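Local coordinates for type I modular polyketide synthase (Streptomyces albus subsp. albus, PDB 6IYR), which probably loads an extender acyl group from its coenzyme A thioester onto the acyl carrier protein, through the acyltransferase domain of salinomycin synthase module 8, at residues P349-V354 and R384-R389. Residues are numbered along the deposited sequence; the frame is centred on the assembly and turned at random.
Sequences PFLSTV and RTLLDR
Leu351 meets Thr385 and Leu386 where a short strand of the acyltransferase domain runs past the C-terminal turn of helix 379-388. The backbones stay well separated, the nearest CA atoms, those of Leu351 and Leu386, being 8.7 Å apart, so side chains alone bridge the gap. Walking from Pro349, the backbone bonds to Val216 of the parallel sheet at both Pro349 and Leu351. Phe350, between them, pairs with Val359 and sends its ring to helix 222-230. The CB of Leu351 points toward the helix; with CG anti to the backbone N (chi1 176°) and chi2 at 53°, CD2 reaches it. Ile217 touches both leucine side chains, adding strand 215-218 to the apolar cluster. Further on, Ser352 OG accepts from Val354 N (3.0 Å, 138° at the hydrogen), an ST turn, and also bonds Tyr368 OH; Thr353 OG1 bonds to Gly218 O, in a GxSxG sequence, probably the nucleophile elbow. On the helix, Thr385 turns its OG1 back to Asp381 O, leaving CG2 to meet Leu351 CD2 at 3.8 Å. Leu386 approaches tip to tip: Leu351 CD2 lies on the CG-hydrogen side of its isopropyl group, 3.7 Å from CG, 3.9 Å from CD1 and 3.8 Å from CD2 of Leu386.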
loop_
_atom_site.group_PDB
_atom_site.type_symbol
_atom_site.label_atom_id
_atom_site.label_comp_id
_atom_site.label_asym_id
_atom_site.label_seq_id
_atom_site.Cartn_x
_atom_site.Cartn_y
_atom_site.Cartn_z
ATOM N N PRO A 349 -2.275 -16.002 -3.824
ATOM C CA PRO A 349 -0.893 -16.150 -4.199
ATOM C C PRO A 349 -0.004 -15.102 -3.494
ATOM O O PRO A 349 -0.341 -13.894 -3.487
ATOM C CB PRO A 349 -0.924 -15.910 -5.698
ATOM C CG PRO A 349 -2.289 -16.435 -6.136
ATOM C CD PRO A 349 -3.198 -16.161 -4.965
ATOM N N PHE A 350 1.130 -15.568 -2.963
ATOM C CA PHE A 350 2.088 -14.749 -2.204
ATOM C C PHE A 350 3.457 -14.864 -2.867
ATOM O O PHE A 350 4.075 -15.945 -2.898
ATOM C CB PHE A 350 2.108 -15.227 -0.748
ATOM C CG PHE A 350 3.064 -14.465 0.154
ATOM C CD1 PHE A 350 4.440 -14.637 0.043
ATOM C CD2 PHE A 350 2.586 -13.799 1.257
ATOM C CE1 PHE A 350 5.303 -13.943 0.878
ATOM C CE2 PHE A 350 3.437 -13.174 2.155
ATOM C CZ PHE A 350 4.801 -13.247 1.971
ATOM N N LEU A 351 3.871 -13.779 -3.517
ATOM C CA LEU A 351 5.134 -13.725 -4.187
ATOM C C LEU A 351 6.196 -13.135 -3.242
ATOM O O LEU A 351 6.167 -11.963 -2.906
ATOM C CB LEU A 351 5.025 -12.947 -5.475
ATOM C CG LEU A 351 6.326 -12.729 -6.241
ATOM C CD1 LEU A 351 7.058 -14.036 -6.491
ATOM C CD2 LEU A 351 6.056 -12.003 -7.556
ATOM N N SER A 352 7.090 -13.990 -2.766
ATOM C CA SER A 352 8.114 -13.599 -1.798
ATOM C C SER A 352 9.103 -12.647 -2.416
ATOM O O SER A 352 9.697 -12.903 -3.477
ATOM C CB SER A 352 8.850 -14.823 -1.279
ATOM O OG SER A 352 9.852 -14.462 -0.337
ATOM N N THR A 353 9.310 -11.544 -1.727
ATOM C CA THR A 353 10.376 -10.628 -2.123
ATOM C C THR A 353 11.683 -11.028 -1.427
ATOM O O THR A 353 12.731 -10.411 -1.651
ATOM C CB THR A 353 10.007 -9.193 -1.760
ATOM O OG1 THR A 353 9.718 -9.113 -0.364
ATOM C CG2 THR A 353 8.783 -8.762 -2.545
ATOM N N VAL A 354 11.630 -12.101 -0.645
ATOM C CA VAL A 354 12.861 -12.710 -0.105
ATOM C C VAL A 354 13.443 -13.707 -1.085
ATOM O O VAL A 354 14.578 -13.560 -1.555
ATOM C CB VAL A 354 12.636 -13.434 1.221
ATOM C CG1 VAL A 354 13.952 -14.009 1.758
ATOM C CG2 VAL A 354 12.043 -12.495 2.244
ATOM N N ARG A 384 8.614 -7.256 -11.647
ATOM C CA ARG A 384 8.905 -7.699 -12.993
ATOM C C ARG A 384 8.249 -9.048 -13.249
ATOM O O ARG A 384 7.711 -9.275 -14.297
ATOM C CB ARG A 384 10.404 -7.754 -13.234
ATOM C CG ARG A 384 11.021 -6.399 -13.516
ATOM C CD ARG A 384 12.512 -6.482 -13.724
ATOM N NE ARG A 384 13.083 -5.173 -13.987
ATOM C CZ ARG A 384 13.254 -4.677 -15.198
ATOM N NH1 ARG A 384 13.773 -3.480 -15.360
ATOM N NH2 ARG A 384 12.905 -5.386 -16.249
ATOM N N THR A 385 8.300 -9.929 -12.270
ATOM C CA THR A 385 7.665 -11.226 -12.381
ATOM C C THR A 385 6.165 -11.065 -12.635
ATOM O O THR A 385 5.613 -11.696 -13.542
ATOM C CB THR A 385 7.903 -12.008 -11.101
ATOM O OG1 THR A 385 9.274 -12.389 -11.097
ATOM C CG2 THR A 385 7.054 -13.260 -11.015
ATOM N N LEU A 386 5.522 -10.166 -11.891
ATOM C CA LEU A 386 4.077 -9.994 -12.020
ATOM C C LEU A 386 3.670 -9.340 -13.337
ATOM O O LEU A 386 2.697 -9.740 -13.983
ATOM C CB LEU A 386 3.503 -9.240 -10.825
ATOM C CG LEU A 386 3.714 -10.032 -9.547
ATOM C CD1 LEU A 386 3.406 -9.248 -8.298
ATOM C CD2 LEU A 386 2.848 -11.270 -9.542
ATOM N N LEU A 387 4.489 -8.411 -13.775
ATOM C CA LEU A 387 4.282 -7.733 -15.026
ATOM C C LEU A 387 4.349 -8.749 -16.147
ATOM O O LEU A 387 3.493 -8.772 -17.030
ATOM C CB LEU A 387 5.372 -6.698 -15.212
ATOM C CG LEU A 387 4.994 -5.229 -15.064
ATOM C CD1 LEU A 387 3.661 -4.918 -14.395
ATOM C CD2 LEU A 387 6.151 -4.444 -14.511
ATOM N N ASP A 388 5.364 -9.603 -16.109
ATOM C CA ASP A 388 5.505 -10.654 -17.116
ATOM C C ASP A 388 4.355 -11.659 -17.123
ATOM O O ASP A 388 4.001 -12.187 -18.147
ATOM C CB ASP A 388 6.818 -11.402 -16.950
ATOM C CG ASP A 388 7.462 -11.680 -18.279
ATOM O OD1 ASP A 388 7.883 -10.704 -18.933
ATOM O OD2 ASP A 388 7.314 -12.803 -18.785
ATOM N N ARG A 389 3.731 -11.859 -15.983
ATOM C CA ARG A 389 2.532 -12.652 -15.913
ATOM C C ARG A 389 1.253 -11.879 -16.242
ATOM O O ARG A 389 0.165 -12.430 -16.143
ATOM C CB ARG A 389 2.456 -13.336 -14.550
ATOM C CG ARG A 389 3.612 -14.332 -14.388
ATOM C CD ARG A 389 3.811 -14.711 -12.950
ATOM N NE ARG A 389 2.637 -15.369 -12.388
ATOM C CZ ARG A 389 2.433 -16.686 -12.447
ATOM N NH1 ARG A 389 3.337 -17.443 -13.033
ATOM N NH2 ARG A 389 1.347 -17.256 -11.921
#